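PDB 4ZYS: exotoxin 6 from Staphylococcus aureus subsp. aureus Mu50, which probably acts as a secreted superantigen-like toxin and may bind sugars. Local coordinates for residues Phe72-Glu76 / Lys131-Arg136; Lys37-Asp41 / Gln50-Val54. All blocks are in the same frame, centred on the assembly; numbering follows the deposited sequence.

Interaction 1: residues Phe72-Glu76 / Lys131-Arg136; sequences FILRE and KELDYR
The Phe-72 ring lies with one face against the helix backbone at Glu-132: Glu-132 CA sits 3.8 Å from the ring centroid and 5° off the normal, a CH-pi contact, and the Glu-132 CB and CG methylenes extend this cover above Phe-72 CD2. At the ring's edge, Lys-131 CD comes alongside Phe-72 CD1, and Arg-136 NE stands 3.9 Å from Phe-72 CE2. The guanidinium is turned 83° to the ring and presents a face to Phe-72 CZ; its NH1 is salt-bridged to Glu-139. Phe-72 in turn directs its edge at the face of Tyr-135, an offset edge-to-face pair with centroids 5.8 Å apart. Leu-74 CD1 reaches Tyr-135 CD2 at 3.6 Å.

Strand 69-74 belongs to the OB-fold and helix 130-145 to the beta-grasp domain, so these contacts form part of the interface between the two domains of the superantigen-like architecture.

Lys-131 runs past the Phe-72 carbonyl, with CE 3.4 Å from Phe-72 O, then bends at its last torsion (chi4 66°), which brings NZ to a water at 2.7 Å. That water donates to Leu-74 O and Glu-76 OE2, bridging an ammonium and a carboxylate that stand 4.3 Å apart (NZ of Lys-131 to OE2 of Glu-76). Ile-87 O also accepts from the ammonium, and Tyr-16 OH hydrogen-bonds to the carboxylate.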
ATOM      1  N   PHE A  72      -3.828  -4.883  -5.173  1.00 16.64           N
ATOM      2  CA  PHE A  72      -4.188  -3.586  -4.618  1.00 15.67           C
ATOM      3  C   PHE A  72      -3.778  -2.589  -5.686  1.00 20.87           C
ATOM      4  O   PHE A  72      -2.584  -2.318  -5.836  1.00 20.70           O
ATOM      5  CB  PHE A  72      -3.495  -3.348  -3.265  1.00 16.98           C
ATOM      6  CG  PHE A  72      -4.007  -2.121  -2.551  1.00 18.10           C
ATOM      7  CD1 PHE A  72      -3.443  -0.870  -2.790  1.00 19.24           C
ATOM      8  CD2 PHE A  72      -5.067  -2.214  -1.647  1.00 21.09           C
ATOM      9  CE1 PHE A  72      -3.938   0.277  -2.158  1.00 21.43           C
ATOM     10  CE2 PHE A  72      -5.542  -1.071  -0.983  1.00 24.55           C
ATOM     11  CZ  PHE A  72      -4.960   0.169  -1.230  1.00 22.50           C
ATOM     12  N   ILE A  73      -4.747  -2.138  -6.505  1.00 17.60           N
ATOM     13  CA  ILE A  73      -4.518  -1.297  -7.681  1.00 18.11           C
ATOM     14  C   ILE A  73      -4.988   0.144  -7.448  1.00 24.00           C
ATOM     15  O   ILE A  73      -6.145   0.408  -7.117  1.00 23.73           O
ATOM     16  CB  ILE A  73      -5.214  -1.941  -8.943  1.00 21.38           C
ATOM     17  CG1 ILE A  73      -4.604  -3.335  -9.287  1.00 20.90           C
ATOM     18  CG2 ILE A  73      -5.255  -1.007 -10.191  1.00 20.87           C
ATOM     19  CD1 ILE A  73      -5.532  -4.238 -10.097  1.00 17.61           C
ATOM     20  N   LEU A  74      -4.075   1.062  -7.698  1.00 21.51           N
ATOM     21  CA  LEU A  74      -4.256   2.503  -7.676  1.00 21.20           C
ATOM     22  C   LEU A  74      -3.742   3.045  -9.027  1.00 23.33           C
ATOM     23  O   LEU A  74      -2.576   2.867  -9.366  1.00 21.98           O
ATOM     24  CB  LEU A  74      -3.513   3.112  -6.463  1.00 20.85           C
ATOM     25  CG  LEU A  74      -3.673   4.620  -6.214  1.00 25.63           C
ATOM     26  CD1 LEU A  74      -3.356   4.932  -4.786  1.00 25.40           C
ATOM     27  CD2 LEU A  74      -2.704   5.420  -7.081  1.00 29.26           C
ATOM     28  N   ARG A  75      -4.620   3.705  -9.787  1.00 22.58           N
ATOM     29  CA  ARG A  75      -4.291   4.317 -11.083  1.00 23.23           C
ATOM     30  C   ARG A  75      -3.241   5.384 -10.926  1.00 28.64           C
ATOM     31  O   ARG A  75      -3.490   6.391 -10.259  1.00 28.91           O
ATOM     32  CB  ARG A  75      -5.519   4.993 -11.703  1.00 23.68           C
ATOM     33  CG  ARG A  75      -6.276   4.215 -12.703  1.00 28.81           C
ATOM     34  CD  ARG A  75      -7.484   5.015 -13.144  1.00 29.80           C
ATOM     35  NE  ARG A  75      -7.253   5.936 -14.273  1.00 36.63           N
ATOM     36  CZ  ARG A  75      -7.360   5.602 -15.563  1.00 43.87           C
ATOM     37  NH1 ARG A  75      -7.595   4.345 -15.914  1.00 27.65           N
ATOM     38  NH2 ARG A  75      -7.190   6.514 -16.507  1.00 30.72           N
ATOM     39  N   GLU A  76      -2.082   5.193 -11.524  1.00 25.56           N
ATOM     40  CA  GLU A  76      -1.074   6.256 -11.508  1.00 26.72           C
ATOM     41  C   GLU A  76      -1.441   7.296 -12.573  1.00 32.65           C
ATOM     42  O   GLU A  76      -1.970   6.937 -13.641  1.00 32.11           O
ATOM     43  CB  GLU A  76       0.335   5.702 -11.768  1.00 28.09           C
ATOM     44  CG  GLU A  76       0.904   4.870 -10.627  1.00 34.25           C
ATOM     45  CD  GLU A  76       1.250   5.600  -9.344  1.00 33.08           C
ATOM     46  OE1 GLU A  76       1.862   6.689  -9.409  1.00 33.94           O
ATOM     47  OE2 GLU A  76       0.989   5.029  -8.264  1.00 26.50           O
ATOM     48  N   LYS A 131       2.340  -0.915  -0.028  1.00 12.96           N
ATOM     49  CA  LYS A 131       1.429  -0.065  -0.830  1.00 11.15           C
ATOM     50  C   LYS A 131       0.050   0.010  -0.159  1.00 17.54           C
ATOM     51  O   LYS A 131      -0.500   1.113  -0.053  1.00 20.47           O
ATOM     52  CB  LYS A 131       1.279  -0.602  -2.273  1.00 10.89           C
ATOM     53  CG  LYS A 131       0.273   0.193  -3.122  1.00 12.70           C
ATOM     54  CD  LYS A 131      -0.082  -0.497  -4.443  1.00 19.07           C
ATOM     55  CE  LYS A 131      -0.707   0.438  -5.453  1.00 17.60           C
ATOM     56  NZ  LYS A 131       0.247   1.478  -5.908  1.00 17.40           N
ATOM     57  N   GLU A 132      -0.520  -1.156   0.255  1.00 11.91           N
ATOM     58  CA  GLU A 132      -1.857  -1.219   0.878  1.00 13.19           C
ATOM     59  C   GLU A 132      -1.858  -0.568   2.269  1.00 20.75           C
ATOM     60  O   GLU A 132      -2.748   0.231   2.568  1.00 20.47           O
ATOM     61  CB  GLU A 132      -2.346  -2.668   0.982  1.00 14.35           C
ATOM     62  CG  GLU A 132      -3.682  -2.799   1.699  1.00 22.86           C
ATOM     63  CD  GLU A 132      -4.260  -4.196   1.761  1.00 38.72           C
ATOM     64  OE1 GLU A 132      -3.903  -5.023   0.891  1.00 30.37           O
ATOM     65  OE2 GLU A 132      -5.074  -4.467   2.675  1.00 27.06           O
ATOM     66  N   LEU A 133      -0.856  -0.909   3.116  1.00 18.27           N
ATOM     67  CA  LEU A 133      -0.770  -0.344   4.459  1.00 18.60           C
ATOM     68  C   LEU A 133      -0.573   1.159   4.375  1.00 22.32           C
ATOM     69  O   LEU A 133      -1.198   1.888   5.125  1.00 23.24           O
ATOM     70  CB  LEU A 133       0.367  -0.997   5.270  1.00 18.41           C
ATOM     71  CG  LEU A 133       0.104  -2.422   5.720  1.00 22.40           C
ATOM     72  CD1 LEU A 133       1.388  -3.174   5.915  1.00 22.43           C
ATOM     73  CD2 LEU A 133      -0.765  -2.457   6.966  1.00 24.05           C
ATOM     74  N   ASP A 134       0.265   1.616   3.444  1.00 18.05           N
ATOM     75  CA  ASP A 134       0.559   3.040   3.244  1.00 17.79           C
ATOM     76  C   ASP A 134      -0.716   3.802   2.872  1.00 19.72           C
ATOM     77  O   ASP A 134      -1.065   4.753   3.566  1.00 20.39           O
ATOM     78  CB  ASP A 134       1.645   3.222   2.172  1.00 18.64           C
ATOM     79  CG  ASP A 134       1.914   4.651   1.763  1.00 22.96           C
ATOM     80  OD1 ASP A 134       2.416   5.427   2.609  1.00 24.83           O
ATOM     81  OD2 ASP A 134       1.703   4.971   0.584  1.00 23.51           O
ATOM     82  N   TYR A 135      -1.454   3.318   1.867  1.00 15.44           N
ATOM     83  CA  TYR A 135      -2.673   3.962   1.426  1.00 16.35           C
ATOM     84  C   TYR A 135      -3.736   3.997   2.517  1.00 21.61           C
ATOM     85  O   TYR A 135      -4.325   5.054   2.745  1.00 22.16           O
ATOM     86  CB  TYR A 135      -3.239   3.275   0.169  1.00 17.27           C
ATOM     87  CG  TYR A 135      -4.472   3.977  -0.362  1.00 17.76           C
ATOM     88  CD1 TYR A 135      -5.734   3.676   0.130  1.00 19.86           C
ATOM     89  CD2 TYR A 135      -4.377   4.918  -1.377  1.00 18.57           C
ATOM     90  CE1 TYR A 135      -6.871   4.327  -0.342  1.00 23.25           C
ATOM     91  CE2 TYR A 135      -5.507   5.583  -1.856  1.00 19.95           C
ATOM     92  CZ  TYR A 135      -6.754   5.276  -1.339  1.00 29.79           C
ATOM     93  OH  TYR A 135      -7.886   5.904  -1.788  1.00 32.89           O
ATOM     94  N   ARG A 136      -4.040   2.835   3.119  1.00 18.92           N
ATOM     95  CA  ARG A 136      -5.114   2.709   4.110  1.00 19.59           C
ATOM     96  C   ARG A 136      -4.814   3.499   5.395  1.00 25.87           C
ATOM     97  O   ARG A 136      -5.742   4.044   6.003  1.00 26.71           O
ATOM     98  CB  ARG A 136      -5.399   1.235   4.436  1.00 17.52           C
ATOM     99  CG  ARG A 136      -5.952   0.426   3.256  1.00 21.18           C
ATOM    100  CD  ARG A 136      -7.352   0.908   2.852  1.00 19.41           C
ATOM    101  NE  ARG A 136      -7.963   0.038   1.852  1.00 13.16           N
ATOM    102  CZ  ARG A 136      -8.956   0.403   1.055  1.00 28.78           C
ATOM    103  NH1 ARG A 136      -9.427   1.645   1.093  1.00 26.78           N
ATOM    104  NH2 ARG A 136      -9.466  -0.454   0.196  1.00 18.76           N
TER
HETATM  105  O   HOH W   1      -0.098   2.581  -8.398  1.00 11.31           O

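Interaction 2: residues Lys37-Asp41 / Gln50-Val54; sequences KDYID and QISLV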
ATOM      1  N   LYS A  37      11.853  -4.454 -18.391  1.00 41.57           N
ATOM      2  CA  LYS A  37      11.073  -4.135 -17.186  1.00 40.55           C
ATOM      3  C   LYS A  37       9.956  -5.164 -16.931  1.00 40.28           C
ATOM      4  O   LYS A  37       9.266  -5.560 -17.867  1.00 39.26           O
ATOM      5  CB  LYS A  37      10.479  -2.713 -17.289  1.00 43.63           C
ATOM      6  CG  LYS A  37      11.502  -1.601 -17.102  1.00 53.89           C
ATOM      7  CD  LYS A  37      11.014  -0.286 -17.716  1.00 72.35           C
ATOM      8  CE  LYS A  37      12.057   0.815 -17.702  1.00 89.97           C
ATOM      9  NZ  LYS A  37      13.160   0.579 -18.677  1.00 99.66           N
ATOM     10  N   ASP A  38       9.770  -5.568 -15.655  1.00 34.06           N
ATOM     11  CA  ASP A  38       8.746  -6.553 -15.263  1.00 31.88           C
ATOM     12  C   ASP A  38       7.379  -5.935 -14.937  1.00 31.33           C
ATOM     13  O   ASP A  38       7.298  -4.903 -14.268  1.00 29.88           O
ATOM     14  CB  ASP A  38       9.220  -7.400 -14.087  1.00 33.01           C
ATOM     15  CG  ASP A  38      10.303  -8.406 -14.439  1.00 39.16           C
ATOM     16  OD1 ASP A  38      10.834  -8.342 -15.577  1.00 41.14           O
ATOM     17  OD2 ASP A  38      10.634  -9.245 -13.576  1.00 42.49           O
ATOM     18  N   TYR A  39       6.309  -6.601 -15.439  1.00 25.92           N
ATOM     19  CA  TYR A  39       4.883  -6.244 -15.329  1.00 23.50           C
ATOM     20  C   TYR A  39       4.021  -7.471 -15.126  1.00 23.31           C
ATOM     21  O   TYR A  39       4.420  -8.558 -15.503  1.00 23.12           O
ATOM     22  CB  TYR A  39       4.375  -5.530 -16.613  1.00 24.75           C
ATOM     23  CG  TYR A  39       5.168  -4.317 -17.013  1.00 28.52           C
ATOM     24  CD1 TYR A  39       4.931  -3.082 -16.425  1.00 30.83           C
ATOM     25  CD2 TYR A  39       6.147  -4.394 -17.997  1.00 31.83           C
ATOM     26  CE1 TYR A  39       5.677  -1.957 -16.775  1.00 33.86           C
ATOM     27  CE2 TYR A  39       6.879  -3.267 -18.381  1.00 33.92           C
ATOM     28  CZ  TYR A  39       6.641  -2.050 -17.764  1.00 43.41           C
ATOM     29  OH  TYR A  39       7.365  -0.938 -18.117  1.00 50.98           O
ATOM     30  N   ILE A  40       2.818  -7.282 -14.602  1.00 18.50           N
ATOM     31  CA  ILE A  40       1.799  -8.309 -14.449  1.00 18.37           C
ATOM     32  C   ILE A  40       0.476  -7.673 -14.899  1.00 20.56           C
ATOM     33  O   ILE A  40       0.141  -6.576 -14.447  1.00 17.22           O
ATOM     34  CB  ILE A  40       1.744  -8.968 -13.025  1.00 20.92           C
ATOM     35  CG1 ILE A  40       0.754 -10.134 -12.961  1.00 21.25           C
ATOM     36  CG2 ILE A  40       1.489  -7.979 -11.880  1.00 21.42           C
ATOM     37  CD1 ILE A  40       1.233 -11.339 -12.034  1.00 26.51           C
ATOM     38  N   ASP A  41      -0.217  -8.329 -15.855  1.00 18.09           N
ATOM     39  CA  ASP A  41      -1.515  -7.890 -16.387  1.00 17.63           C
ATOM     40  C   ASP A  41      -2.630  -8.620 -15.664  1.00 23.00           C
ATOM     41  O   ASP A  41      -2.526  -9.823 -15.473  1.00 22.12           O
ATOM     42  CB  ASP A  41      -1.628  -8.162 -17.901  1.00 18.95           C
ATOM     43  CG  ASP A  41      -0.866  -7.229 -18.806  1.00 26.40           C
ATOM     44  OD1 ASP A  41      -0.367  -6.188 -18.314  1.00 25.67           O
ATOM     45  OD2 ASP A  41      -0.705  -7.567 -19.996  1.00 34.10           O
ATOM     46  N   GLN A  50      -2.278  -2.917 -15.886  1.00 18.90           N
ATOM     47  CA  GLN A  50      -0.888  -3.284 -16.109  1.00 18.90           C
ATOM     48  C   GLN A  50      -0.182  -2.821 -14.867  1.00 22.01           C
ATOM     49  O   GLN A  50      -0.263  -1.641 -14.538  1.00 21.87           O
ATOM     50  CB  GLN A  50      -0.303  -2.652 -17.392  1.00 19.97           C
ATOM     51  CG  GLN A  50       1.114  -3.119 -17.673  1.00 22.42           C
ATOM     52  CD  GLN A  50       1.905  -2.160 -18.542  1.00 41.78           C
ATOM     53  OE1 GLN A  50       2.148  -1.006 -18.172  1.00 35.39           O
ATOM     54  NE2 GLN A  50       2.428  -2.651 -19.668  1.00 23.76           N
ATOM     55  N   ILE A  51       0.438  -3.741 -14.140  1.00 16.53           N
ATOM     56  CA  ILE A  51       1.082  -3.406 -12.884  1.00 16.01           C
ATOM     57  C   ILE A  51       2.593  -3.586 -12.985  1.00 22.58           C
ATOM     58  O   ILE A  51       3.065  -4.688 -13.272  1.00 21.38           O
ATOM     59  CB  ILE A  51       0.517  -4.268 -11.709  1.00 18.55           C
ATOM     60  CG1 ILE A  51      -1.034  -4.313 -11.681  1.00 17.84           C
ATOM     61  CG2 ILE A  51       1.106  -3.819 -10.363  1.00 18.79           C
ATOM     62  CD1 ILE A  51      -1.659  -5.445 -10.777  1.00 15.01           C
ATOM     63  N   SER A  52       3.350  -2.527 -12.663  1.00 21.77           N
ATOM     64  CA  SER A  52       4.812  -2.603 -12.597  1.00 22.69           C
ATOM     65  C   SER A  52       5.259  -3.374 -11.366  1.00 27.20           C
ATOM     66  O   SER A  52       4.813  -3.085 -10.251  1.00 25.30           O
ATOM     67  CB  SER A  52       5.424  -1.209 -12.556  1.00 26.29           C
ATOM     68  OG  SER A  52       5.323  -0.608 -13.830  1.00 45.18           O
ATOM     69  N   LEU A  53       6.136  -4.349 -11.584  1.00 26.79           N
ATOM     70  CA  LEU A  53       6.816  -5.144 -10.565  1.00 28.20           C
ATOM     71  C   LEU A  53       8.240  -4.618 -10.536  1.00 39.34           C
ATOM     72  O   LEU A  53       9.136  -5.110 -11.238  1.00 39.71           O
ATOM     73  CB  LEU A  53       6.755  -6.654 -10.861  1.00 27.91           C
ATOM     74  CG  LEU A  53       5.387  -7.293 -11.050  1.00 30.08           C
ATOM     75  CD1 LEU A  53       5.544  -8.705 -11.554  1.00 28.07           C
ATOM     76  CD2 LEU A  53       4.587  -7.299  -9.737  1.00 32.24           C
ATOM     77  N   VAL A  54       8.410  -3.536  -9.800  1.00 42.27           N
ATOM     78  CA  VAL A  54       9.693  -2.861  -9.686  1.00 45.60           C
ATOM     79  C   VAL A  54      10.167  -3.058  -8.235  1.00 55.16           C
ATOM     80  O   VAL A  54       9.382  -2.911  -7.305  1.00 55.76           O
ATOM     81  CB  VAL A  54       9.578  -1.386 -10.167  1.00 49.57           C
ATOM     82  CG1 VAL A  54       8.942  -0.460  -9.125  1.00 48.62           C
ATOM     83  CG2 VAL A  54      10.915  -0.853 -10.664  1.00 50.65           C
TER
HETATM   84  O   HOH W   2       8.320  -2.177 -14.112  1.00 29.22           O
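Asp-38 meets Leu-53 through its backbone: Leu-53 N donates to Asp-38 O at 3.0 Å. A water also donates to Asp-38 O and has a weak, long contact with Ser-52 OG. The carboxylate of Asp-38 is held by Thr-33 and Lys-31 of the adjoining strand.

Tyr-39 pairs with Ser-52 at a non-hydrogen-bonded position. The Gln-50 amide lies over one face of its ring, planes 16° apart and stacked, with NE2 offset toward the rim. Ser-52 OG approaches obliquely, 3.3 Å from Tyr-39 CE1, and the backbone of Tyr-39 adds a CA-H...O contact to Ile-51 O.

These strands, 37-44 and 47-52, form an antiparallel beta hairpin within the OB-fold sheet, whose strand 47-52 pairs on its other edge, in parallel, with strand 84-92.

Ile-40 and Ile-51 make the hydrogen-bonded pair: Ile-40 N donates to Ile-51 O and Ile-51 N to Ile-40 O, both at 2.9 Å. With CG1 anti to the backbone N (chi1 -174°), Ile-40 keeps CG2 on the Ile-51 side, 3.8 Å from Ile-51 CB; Leu-53 CD2 meets the same methyl. Both isoleucines are buried and also pack on Val-90 of strand 84-92.

Asp-41, on the Tyr-39 face, lies alongside Gln-50, its carboxylate nearly coplanar with the amide and OD1 3.5 Å from Gln-50 CG. Tyr-32 OH hydrogen-bonds to both Asp-41 OD1 and Gln-50 NE2, tying the two polar ends together.

Along the chain the two come one after the other, with both segments of interaction 2 preceding residue 72, and their centres lie about 15 Å apart. Both draw on the same OB-fold sheet, in which strand 84-92 separates strand 47-52 from strand 69-74. They touch directly where Ile-51 CD1 packs 3.9 Å from Ile-73 CG1, on the side of strand 69-74 turned away from helix 130-145. Interaction 2 is local, joining neighbouring strands of one hairpin about 16 Å from the centre of the chain; interaction 1 spans 54 intervening residues and sits about 4 Å from that centre, between the domains. Strand 69-74 thus meets the OB-fold interior on one side and the beta-grasp helix on the other.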